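PDB 4OVJ: extracellular solute-binding protein family 1 from Alicyclobacillus acidocaldarius subsp. acidocaldarius, which probably binds a solute outside the cell and delivers it to an ABC-type importer, as other family 1 extracellular solute-binding proteins do. Local coordinates for residues 117-122 with 290-295; 184-189 with 197-202; 259-264 with 357-362. All blocks are in the same frame, centred on the assembly; numbering follows the deposited sequence. Where two conformers were deposited one is given.

Contact 1 of 3, residues 117-122 with 290-295; sequences PSVLKS and LYIKPS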
loop_
_atom_site.group_PDB
_atom_site.type_symbol
_atom_site.label_atom_id
_atom_site.label_comp_id
_atom_site.label_asym_id
_atom_site.label_seq_id
_atom_site.Cartn_x
_atom_site.Cartn_y
_atom_site.Cartn_z
ATOM N N PRO A 117 -12.228 1.062 -9.775
ATOM C CA PRO A 117 -13.182 1.769 -8.918
ATOM C C PRO A 117 -12.840 1.755 -7.422
ATOM O O PRO A 117 -12.980 2.781 -6.762
ATOM C CB PRO A 117 -14.494 1.035 -9.188
ATOM C CG PRO A 117 -14.355 0.583 -10.589
ATOM C CD PRO A 117 -12.918 0.209 -10.765
ATOM N N SER A 118 -12.377 0.610 -6.920
ATOM C CA SER A 118 -12.025 0.472 -5.503
ATOM C C SER A 118 -10.907 1.423 -5.121
ATOM O O SER A 118 -10.916 1.986 -4.020
ATOM C CB SER A 118 -11.604 -0.964 -5.156
ATOM O OG SER A 118 -10.285 -1.263 -5.605
ATOM N N VAL A 119 -9.941 1.574 -6.025
ATOM C CA VAL A 119 -8.828 2.511 -5.857
ATOM C C VAL A 119 -9.334 3.952 -5.874
ATOM O O VAL A 119 -8.969 4.751 -5.025
ATOM C CB VAL A 119 -7.763 2.304 -6.963
ATOM C CG1 VAL A 119 -6.750 3.435 -6.998
ATOM C CG2 VAL A 119 -7.068 0.961 -6.775
ATOM N N LEU A 120 -10.173 4.286 -6.849
ATOM C CA LEU A 120 -10.741 5.641 -6.910
ATOM C C LEU A 120 -11.506 6.030 -5.644
ATOM O O LEU A 120 -11.475 7.193 -5.246
ATOM C CB LEU A 120 -11.652 5.810 -8.113
ATOM C CG LEU A 120 -10.930 6.036 -9.423
ATOM C CD1 LEU A 120 -11.884 5.816 -10.587
ATOM C CD2 LEU A 120 -10.295 7.431 -9.474
ATOM N N LYS A 121 -12.175 5.060 -5.026
ATOM C CA LYS A 121 -12.964 5.303 -3.823
ATOM C C LYS A 121 -12.138 5.934 -2.698
ATOM O O LYS A 121 -12.665 6.708 -1.897
ATOM C CB LYS A 121 -13.596 3.993 -3.342
ATOM C CG LYS A 121 -14.637 4.171 -2.261
ATOM C CD LYS A 121 -15.821 4.982 -2.760
ATOM C CE LYS A 121 -16.979 4.941 -1.774
ATOM N NZ LYS A 121 -17.696 6.244 -1.748
ATOM N N SER A 122 -10.845 5.626 -2.652
ATOM C CA SER A 122 -9.947 6.198 -1.636
ATOM C C SER A 122 -9.819 7.731 -1.730
ATOM O O SER A 122 -9.455 8.374 -0.757
ATOM C CB SER A 122 -8.569 5.527 -1.661
ATOM O OG SER A 122 -7.831 5.859 -2.811
ATOM N N LEU A 290 -8.413 -8.020 0.976
ATOM C CA LEU A 290 -7.407 -7.280 0.236
ATOM C C LEU A 290 -7.909 -5.887 -0.120
ATOM O O LEU A 290 -9.068 -5.705 -0.476
ATOM C CB LEU A 290 -7.031 -8.025 -1.033
ATOM C CG LEU A 290 -5.722 -7.616 -1.713
ATOM C CD1 LEU A 290 -4.511 -7.887 -0.824
ATOM C CD2 LEU A 290 -5.599 -8.356 -3.043
ATOM N N TYR A 291 -7.011 -4.923 -0.005
ATOM C CA TYR A 291 -7.217 -3.556 -0.478
ATOM C C TYR A 291 -5.949 -3.123 -1.188
ATOM O O TYR A 291 -4.873 -3.693 -0.989
ATOM C CB TYR A 291 -7.500 -2.595 0.680
ATOM C CG TYR A 291 -6.414 -2.586 1.736
ATOM C CD1 TYR A 291 -6.358 -3.578 2.714
ATOM C CD2 TYR A 291 -5.413 -1.624 1.723
ATOM C CE1 TYR A 291 -5.346 -3.598 3.665
ATOM C CE2 TYR A 291 -4.410 -1.628 2.675
ATOM C CZ TYR A 291 -4.372 -2.630 3.633
ATOM O OH TYR A 291 -3.373 -2.637 4.574
ATOM N N ILE A 292 -6.086 -2.101 -2.010
ATOM C CA ILE A 292 -4.955 -1.452 -2.640
ATOM C C ILE A 292 -4.670 -0.187 -1.849
ATOM O O ILE A 292 -5.556 0.622 -1.636
ATOM C CB ILE A 292 -5.252 -1.085 -4.111
ATOM C CG1 ILE A 292 -5.870 -2.261 -4.866
ATOM C CG2 ILE A 292 -3.982 -0.611 -4.793
ATOM C CD1 ILE A 292 -5.050 -3.526 -4.853
ATOM N N LYS A 293 -3.429 -0.015 -1.431
ATOM C CA LYS A 293 -3.048 1.168 -0.676
ATOM C C LYS A 293 -2.617 2.234 -1.675
ATOM O O LYS A 293 -1.712 1.996 -2.462
ATOM C CB LYS A 293 -1.891 0.833 0.252
ATOM C CG LYS A 293 -1.413 1.983 1.123
ATOM C CD LYS A 293 -0.308 1.505 2.058
ATOM C CE LYS A 293 0.486 2.671 2.613
ATOM N NZ LYS A 293 -0.301 3.395 3.641
ATOM N N PRO A 294 -3.273 3.408 -1.660
ATOM C CA PRO A 294 -2.807 4.509 -2.493
ATOM C C PRO A 294 -1.565 5.149 -1.884
ATOM O O PRO A 294 -1.567 5.529 -0.707
ATOM C CB PRO A 294 -3.998 5.465 -2.487
ATOM C CG PRO A 294 -4.620 5.261 -1.146
ATOM C CD PRO A 294 -4.386 3.818 -0.774
ATOM N N SER A 295 -0.489 5.254 -2.652
ATOM C CA SER A 295 0.740 5.807 -2.102
ATOM C C SER A 295 0.551 7.284 -1.769
ATOM O O SER A 295 0.986 7.768 -0.727
ATOM C CB SER A 295 1.872 5.659 -3.105
ATOM O OG SER A 295 2.023 4.293 -3.436
HETATM O O HOH W 1 -8.649 -1.161 -3.056
HETATM O O HOH W 2 -8.403 1.569 -2.122
#

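Contact 2 of 3, residues 184-189 with 197-202; sequences SWQTFG and QHLYNA. With SO4 (sulfate ion), chain B.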
loop_
_atom_site.group_PDB
_atom_site.type_symbol
_atom_site.label_atom_id
_atom_site.label_comp_id
_atom_site.label_asym_id
_atom_site.label_seq_id
_atom_site.Cartn_x
_atom_site.Cartn_y
_atom_site.Cartn_z
ATOM N N SER A 184 1.707 -8.867 12.080
ATOM C CA SER A 184 1.897 -7.442 12.258
ATOM C C SER A 184 0.519 -6.835 12.332
ATOM O O SER A 184 -0.481 -7.462 11.947
ATOM C CB SER A 184 2.658 -6.834 11.077
ATOM O OG SER A 184 1.872 -6.839 9.886
ATOM N N TRP A 185 0.467 -5.602 12.791
ATOM C CA TRP A 185 -0.799 -4.885 12.889
ATOM C C TRP A 185 -1.499 -4.824 11.537
ATOM O O TRP A 185 -2.713 -5.053 11.451
ATOM C CB TRP A 185 -0.503 -3.502 13.419
ATOM C CG TRP A 185 -1.629 -2.566 13.707
ATOM C CD1 TRP A 185 -1.695 -1.273 13.308
ATOM C CD2 TRP A 185 -2.781 -2.787 14.534
ATOM N NE1 TRP A 185 -2.817 -0.680 13.801
ATOM C CE2 TRP A 185 -3.506 -1.578 14.564
ATOM C CE3 TRP A 185 -3.282 -3.885 15.231
ATOM C CZ2 TRP A 185 -4.718 -1.438 15.262
ATOM C CZ3 TRP A 185 -4.465 -3.745 15.942
ATOM C CH2 TRP A 185 -5.170 -2.528 15.953
ATOM N N GLN A 186 -0.751 -4.559 10.467
ATOM C CA GLN A 186 -1.403 -4.445 9.173
ATOM C C GLN A 186 -1.780 -5.806 8.565
ATOM O O GLN A 186 -2.804 -5.903 7.883
ATOM C CB GLN A 186 -0.596 -3.560 8.217
ATOM C CG GLN A 186 -0.468 -2.098 8.679
ATOM C CD GLN A 186 -1.803 -1.385 8.863
ATOM O OE1 GLN A 186 -2.795 -1.711 8.213
ATOM N NE2 GLN A 186 -1.833 -0.403 9.757
ATOM N N THR A 187 -1.027 -6.881 8.810
ATOM C CA THR A 187 -1.543 -8.180 8.337
ATOM C C THR A 187 -2.749 -8.617 9.167
ATOM O O THR A 187 -3.647 -9.279 8.652
ATOM C CB THR A 187 -0.521 -9.326 8.277
ATOM O OG1 THR A 187 -0.064 -9.670 9.588
ATOM C CG2 THR A 187 0.639 -8.979 7.371
ATOM N N PHE A 188 -2.772 -8.261 10.450
ATOM C CA PHE A 188 -3.980 -8.468 11.217
ATOM C C PHE A 188 -5.160 -7.662 10.625
ATOM O O PHE A 188 -6.291 -8.144 10.585
ATOM C CB PHE A 188 -3.814 -8.153 12.706
ATOM C CG PHE A 188 -5.089 -8.330 13.457
ATOM C CD1 PHE A 188 -5.710 -9.566 13.490
ATOM C CD2 PHE A 188 -5.722 -7.251 14.047
ATOM C CE1 PHE A 188 -6.935 -9.732 14.098
ATOM C CE2 PHE A 188 -6.942 -7.416 14.676
ATOM C CZ PHE A 188 -7.552 -8.655 14.703
ATOM N N GLY A 189 -4.891 -6.446 10.152
ATOM C CA GLY A 189 -5.912 -5.648 9.490
ATOM C C GLY A 189 -6.589 -6.382 8.342
ATOM O O GLY A 189 -7.798 -6.324 8.185
ATOM N N GLN A 197 -14.735 -7.064 9.908
ATOM C CA GLN A 197 -14.318 -6.126 10.950
ATOM C C GLN A 197 -13.165 -5.261 10.423
ATOM O O GLN A 197 -12.819 -5.320 9.228
ATOM C CB GLN A 197 -13.968 -6.920 12.211
ATOM C CG GLN A 197 -15.205 -7.589 12.799
ATOM C CD GLN A 197 -14.930 -8.562 13.918
ATOM O OE1 GLN A 197 -13.814 -8.671 14.418
ATOM N NE2 GLN A 197 -15.965 -9.285 14.320
ATOM N N HIS A 198 -12.604 -4.423 11.289
ATOM C CA HIS A 198 -11.575 -3.467 10.891
ATOM C C HIS A 198 -10.666 -3.210 12.063
ATOM O O HIS A 198 -11.074 -3.404 13.193
ATOM C CB HIS A 198 -12.216 -2.139 10.461
ATOM C CG HIS A 198 -13.221 -2.295 9.368
ATOM N ND1 HIS A 198 -14.563 -2.496 9.614
ATOM C CD2 HIS A 198 -13.074 -2.338 8.026
ATOM C CE1 HIS A 198 -15.202 -2.639 8.466
ATOM N NE2 HIS A 198 -14.321 -2.553 7.488
ATOM N N LEU A 199 -9.453 -2.726 11.817
ATOM C CA LEU A 199 -8.599 -2.328 12.934
ATOM C C LEU A 199 -9.324 -1.313 13.819
ATOM O O LEU A 199 -9.300 -1.430 15.041
ATOM C CB LEU A 199 -7.273 -1.750 12.451
ATOM C CG LEU A 199 -6.383 -2.751 11.694
ATOM C CD1 LEU A 199 -5.094 -2.085 11.237
ATOM C CD2 LEU A 199 -6.090 -3.978 12.533
ATOM N N TYR A 200 -9.954 -0.324 13.192
ATOM C CA TYR A 200 -10.671 0.730 13.922
ATOM C C TYR A 200 -12.098 0.839 13.452
ATOM O O TYR A 200 -12.429 0.459 12.335
ATOM C CB TYR A 200 -9.999 2.084 13.717
ATOM C CG TYR A 200 -8.547 2.107 14.084
ATOM C CD1 TYR A 200 -8.159 2.219 15.400
ATOM C CD2 TYR A 200 -7.553 1.993 13.110
ATOM C CE1 TYR A 200 -6.828 2.235 15.757
ATOM C CE2 TYR A 200 -6.215 2.004 13.459
ATOM C CZ TYR A 200 -5.860 2.129 14.789
ATOM O OH TYR A 200 -4.540 2.146 15.164
ATOM N N ASN A 201 -12.956 1.386 14.293
ATOM C CA ASN A 201 -14.236 1.835 13.778
ATOM C C ASN A 201 -13.999 3.066 12.871
ATOM O O ASN A 201 -12.876 3.600 12.785
ATOM C CB ASN A 201 -15.265 2.048 14.903
ATOM C CG ASN A 201 -14.919 3.198 15.824
ATOM O OD1 ASN A 201 -13.924 3.886 15.639
ATOM N ND2 ASN A 201 -15.768 3.420 16.828
ATOM N N ALA A 202 -15.030 3.484 12.151
ATOM C CA ALA A 202 -14.864 4.494 11.095
ATOM C C ALA A 202 -14.290 5.832 11.591
ATOM O O ALA A 202 -13.517 6.481 10.878
ATOM C CB ALA A 202 -16.186 4.720 10.381
HETATM S S SO4 B . 3.623 -4.719 7.527
HETATM O O1 SO4 B . 3.904 -4.611 8.972
HETATM O O2 SO4 B . 2.881 -3.530 7.036
HETATM O O3 SO4 B . 4.901 -4.781 6.790
HETATM O O4 SO4 B . 2.856 -5.959 7.291
HETATM O O HOH W 3 -8.814 -3.208 9.032
#

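Contact 3 of 3, residues 259-264 with 357-362; sequences TWVNYV and QLVNEA. With SO4 (sulfate ion), chain B.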
loop_
_atom_site.group_PDB
_atom_site.type_symbol
_atom_site.label_atom_id
_atom_site.label_comp_id
_atom_site.label_asym_id
_atom_site.label_seq_id
_atom_site.Cartn_x
_atom_site.Cartn_y
_atom_site.Cartn_z
ATOM N N THR A 259 3.933 -10.023 2.506
ATOM C CA THR A 259 4.353 -8.643 2.720
ATOM C C THR A 259 3.888 -7.788 1.555
ATOM O O THR A 259 3.173 -8.265 0.669
ATOM C CB THR A 259 5.874 -8.548 2.875
ATOM O OG1 THR A 259 6.242 -7.202 3.227
ATOM C CG2 THR A 259 6.563 -8.965 1.590
ATOM N N TRP A 260 4.279 -6.521 1.555
ATOM C CA TRP A 260 3.918 -5.638 0.458
ATOM C C TRP A 260 4.618 -6.048 -0.829
ATOM O O TRP A 260 5.817 -6.370 -0.835
ATOM C CB TRP A 260 4.228 -4.192 0.811
ATOM C CG TRP A 260 3.435 -3.783 1.989
ATOM C CD1 TRP A 260 3.808 -3.856 3.313
ATOM C CD2 TRP A 260 2.090 -3.308 1.971
ATOM N NE1 TRP A 260 2.764 -3.432 4.117
ATOM C CE2 TRP A 260 1.706 -3.082 3.317
ATOM C CE3 TRP A 260 1.173 -3.038 0.948
ATOM C CZ2 TRP A 260 0.441 -2.599 3.660
ATOM C CZ3 TRP A 260 -0.092 -2.551 1.296
ATOM C CH2 TRP A 260 -0.442 -2.337 2.640
ATOM N N VAL A 261 3.870 -6.028 -1.924
ATOM C CA VAL A 261 4.369 -6.563 -3.174
ATOM C C VAL A 261 5.610 -5.825 -3.687
ATOM O O VAL A 261 6.444 -6.428 -4.358
ATOM C CB VAL A 261 3.256 -6.638 -4.249
ATOM C CG1 VAL A 261 2.904 -5.257 -4.781
ATOM C CG2 VAL A 261 3.674 -7.567 -5.372
ATOM N N ASN A 262 5.749 -4.551 -3.326
ATOM C CA ASN A 262 6.897 -3.723 -3.703
ATOM C C ASN A 262 8.231 -4.323 -3.302
ATOM O O ASN A 262 9.248 -4.061 -3.942
ATOM C CB ASN A 262 6.776 -2.303 -3.107
ATOM C CG ASN A 262 7.131 -2.232 -1.620
ATOM O OD1 ASN A 262 6.333 -2.597 -0.759
ATOM N ND2 ASN A 262 8.323 -1.708 -1.309
ATOM N N TYR A 263 8.223 -5.129 -2.242
ATOM C CA TYR A 263 9.439 -5.753 -1.751
ATOM C C TYR A 263 10.017 -6.807 -2.685
ATOM O O TYR A 263 11.163 -7.213 -2.491
ATOM C CB TYR A 263 9.225 -6.372 -0.361
ATOM C CG TYR A 263 9.227 -5.363 0.753
ATOM C CD1 TYR A 263 10.387 -4.672 1.083
ATOM C CD2 TYR A 263 8.086 -5.115 1.497
ATOM C CE1 TYR A 263 10.406 -3.749 2.109
ATOM C CE2 TYR A 263 8.093 -4.183 2.528
ATOM C CZ TYR A 263 9.258 -3.506 2.824
ATOM O OH TYR A 263 9.301 -2.593 3.849
ATOM N N VAL A 264 9.258 -7.267 -3.689
ATOM C CA VAL A 264 9.784 -8.331 -4.540
ATOM C C VAL A 264 11.068 -7.908 -5.262
ATOM O O VAL A 264 11.951 -8.737 -5.459
ATOM C CB VAL A 264 8.749 -8.909 -5.536
ATOM C CG1 VAL A 264 8.403 -7.911 -6.616
ATOM C CG2 VAL A 264 9.275 -10.199 -6.169
ATOM N N GLN A 357 1.840 -7.825 -12.900
ATOM C CA GLN A 357 0.876 -8.901 -13.123
ATOM C C GLN A 357 0.094 -9.212 -11.855
ATOM O O GLN A 357 -1.105 -9.444 -11.895
ATOM C CB GLN A 357 1.573 -10.163 -13.611
ATOM C CG GLN A 357 2.084 -10.055 -15.038
ATOM C CD GLN A 357 2.964 -11.225 -15.445
ATOM O OE1 GLN A 357 3.519 -11.932 -14.599
ATOM N NE2 GLN A 357 3.104 -11.426 -16.749
ATOM N N LEU A 358 0.784 -9.234 -10.722
ATOM C CA LEU A 358 0.116 -9.501 -9.451
ATOM C C LEU A 358 -0.891 -8.384 -9.152
ATOM O O LEU A 358 -2.031 -8.658 -8.761
ATOM C CB LEU A 358 1.154 -9.610 -8.331
ATOM C CG LEU A 358 0.740 -10.034 -6.915
ATOM C CD1 LEU A 358 0.054 -8.927 -6.144
ATOM C CD2 LEU A 358 -0.108 -11.297 -6.940
ATOM N N VAL A 359 -0.486 -7.132 -9.357
ATOM C CA VAL A 359 -1.395 -6.016 -9.072
ATOM C C VAL A 359 -2.631 -6.114 -9.974
ATOM O O VAL A 359 -3.741 -5.895 -9.520
ATOM C CB VAL A 359 -0.691 -4.651 -9.157
ATOM C CG1 VAL A 359 -1.676 -3.499 -9.019
ATOM C CG2 VAL A 359 0.337 -4.512 -8.038
ATOM N N ASN A 360 -2.466 -6.503 -11.233
ATOM C CA ASN A 360 -3.632 -6.690 -12.085
ATOM C C ASN A 360 -4.618 -7.724 -11.525
ATOM O O ASN A 360 -5.817 -7.527 -11.589
ATOM C CB ASN A 360 -3.213 -7.040 -13.513
ATOM C CG ASN A 360 -2.578 -5.862 -14.243
ATOM O OD1 ASN A 360 -2.692 -4.703 -13.825
ATOM N ND2 ASN A 360 -1.915 -6.150 -15.355
ATOM N N GLU A 361 -4.114 -8.809 -10.950
ATOM C CA GLU A 361 -4.979 -9.772 -10.274
ATOM C C GLU A 361 -5.571 -9.229 -8.974
ATOM O O GLU A 361 -6.738 -9.480 -8.683
ATOM C CB GLU A 361 -4.252 -11.089 -10.050
ATOM C CG GLU A 361 -3.923 -11.770 -11.360
ATOM C CD GLU A 361 -5.163 -11.998 -12.213
ATOM O OE1 GLU A 361 -6.166 -12.546 -11.691
ATOM O OE2 GLU A 361 -5.149 -11.603 -13.402
ATOM N N ALA A 362 -4.780 -8.461 -8.224
ATOM C CA ALA A 362 -5.268 -7.844 -6.995
ATOM C C ALA A 362 -6.424 -6.909 -7.259
ATOM O O ALA A 362 -7.371 -6.846 -6.482
ATOM C CB ALA A 362 -4.150 -7.084 -6.305
HETATM S S SO4 B . 3.623 -4.719 7.527
HETATM O O1 SO4 B . 3.904 -4.611 8.972
HETATM O O2 SO4 B . 2.881 -3.530 7.036
HETATM O O3 SO4 B . 4.901 -4.781 6.790
HETATM O O4 SO4 B . 2.856 -5.959 7.291
#

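Contact 1 of 3, residues 117-122 with 290-295
I292 meets V119 with nearly the whole base of its side chain, and tracing it from CB outward illustrates how a branched residue can cradle a single methyl. Its CB lies 3.8 Å from V119 CG2. At the next step CG1 stays close to the same methyl, V119 CG2, at 3.9 Å, while the other branch, CG2, is 4.0 Å from V119 CG2. The first torsion (chi1 -48°) sets CG1 anti to the carbonyl carbon and beside the backbone N, and from there CD1 runs on to A362 of helix 350-365. Further along, S122 OG rests 3.7 Å from P294 CG, a polar atom against an apolar ring. The hydroxyl has its mate within its own turn: at chi1 70° it swings back to donate to V119 O at 2.7 Å, almost in line with that carbonyl (163°). V119 O also accepts from S122 N. Replacing S122 by an alanine removes OG, so V119 O would probably be left with S122 N as its donor within the segment, and a gap would open beside the P294 ring. Beside these side chains a water donates to both S118 O and I292 O, linking the backbones. P133 of strand 128-144 touches V119, S122 and P294. Helix 117-121 thus packs where strand 293-300 meets strand 128-144, an arrangement consistent with the strand-linked interlobe region of the bilobal solute-binding protein fold.

Contact 2 of 3, residues 184-189 with 197-202
The indole of W185 carries L199 over one face and Y200 at its edge. L199 CD2 makes a CH-pi contact, 3.7 Å from the centroid of the six-membered ring and 7° off its normal, while L199 CD1 lies above the NE1 side of the same face. Y200 takes the edge: the rim of W185 points at the tyrosine face in an offset edge-to-face pair, centroids 5.8 Å apart and planes at 77°. W185 NE1 and Y200 OH are both hydrogen-bonded to D377 OD1, so one carboxylate oxygen helps hold both rings. L199 CD2 lies 3.6 Å from F188 CD2, meeting that ring obliquely; the edge-to-face partners of F188 are F209 and Y217. G189, lacking a side chain, allows L199 CD2 to approach its CA to 3.5 Å. A chi1 of -176°, with CG opposite the backbone N, carries the W185 indole out to L199. At the start of the helix T187 N donates to S184 OG at 3.1 Å, and S184 N to T187 OG1 at 3.2 Å. The S184 hydroxyl can also donate to O1 or O4 of a sulfate, probably from the crystallisation liquor. The reciprocal S184-T187 bonds form a capping box opening helix 185-194, against which the following loop folds back.

Contact 3 of 3, residues 259-264 with 357-362
V261 reaches helix 350-365 with both methyls, and its rotation about chi1 explains the division of labour. At 73° CG1 sits between the backbone N and the carbonyl carbon, while CG2 is anti to the N. V261 CG2 then comes 3.9 Å from L358 CD1, and V261 CG1 faces V359 CG2 at 4.2 Å, so one valine spans two consecutive residues of the helix. L358 answers with CG trans to its own N, and its second torsion (chi2 -76°) turns CD1 onto V261; the two chains slide past each other in opposite directions, and CG as well as CD1 of L358 borders V261 CG2. In V359 (chi1 173°) it is the branch beside the backbone N, CG2, that faces V261. L277 of strand 275-278 touches both V261 and L358. The backbone presenting V261 is a type I turn from W260 to Y263. W260 itself turns elsewhere, its NE1 donating to sulfate O2 at 2.9 Å in the ring plane. Between 259-264 and 357-362 the contact is wholly apolar, with no hydrogen bond across; E355, earlier on the helix, also touches V261, N262 and V264. Turn and helix are thus matched here by the shape of their aliphatic branches rather than by directional bonds.

Followed from the N terminus, the chain leaves helix 117-121, opening the long loop that contact 1 closes at residues 290-295. Within that loop contact 2 forms and completes a short excursion, helix 185-194 and its return, before 259-264 opens contact 3. Contact 3 closes only at 357-362, beyond 290-295, so contacts 1 and 3 cross while contacts 2 and 3 follow in series. Helix 350-365 joins the crossing pair, because A362 touches L290. Y291 bridges all three, its hydroxyl packing against Q186 and W260. Contacts 2 and 3 do not touch directly but share the sulfate. Contacts 1 and 3 bring helices 117-121 and 350-365 to the same sheet, whereas contact 2 folds helix 185-194 onto the loop that follows it.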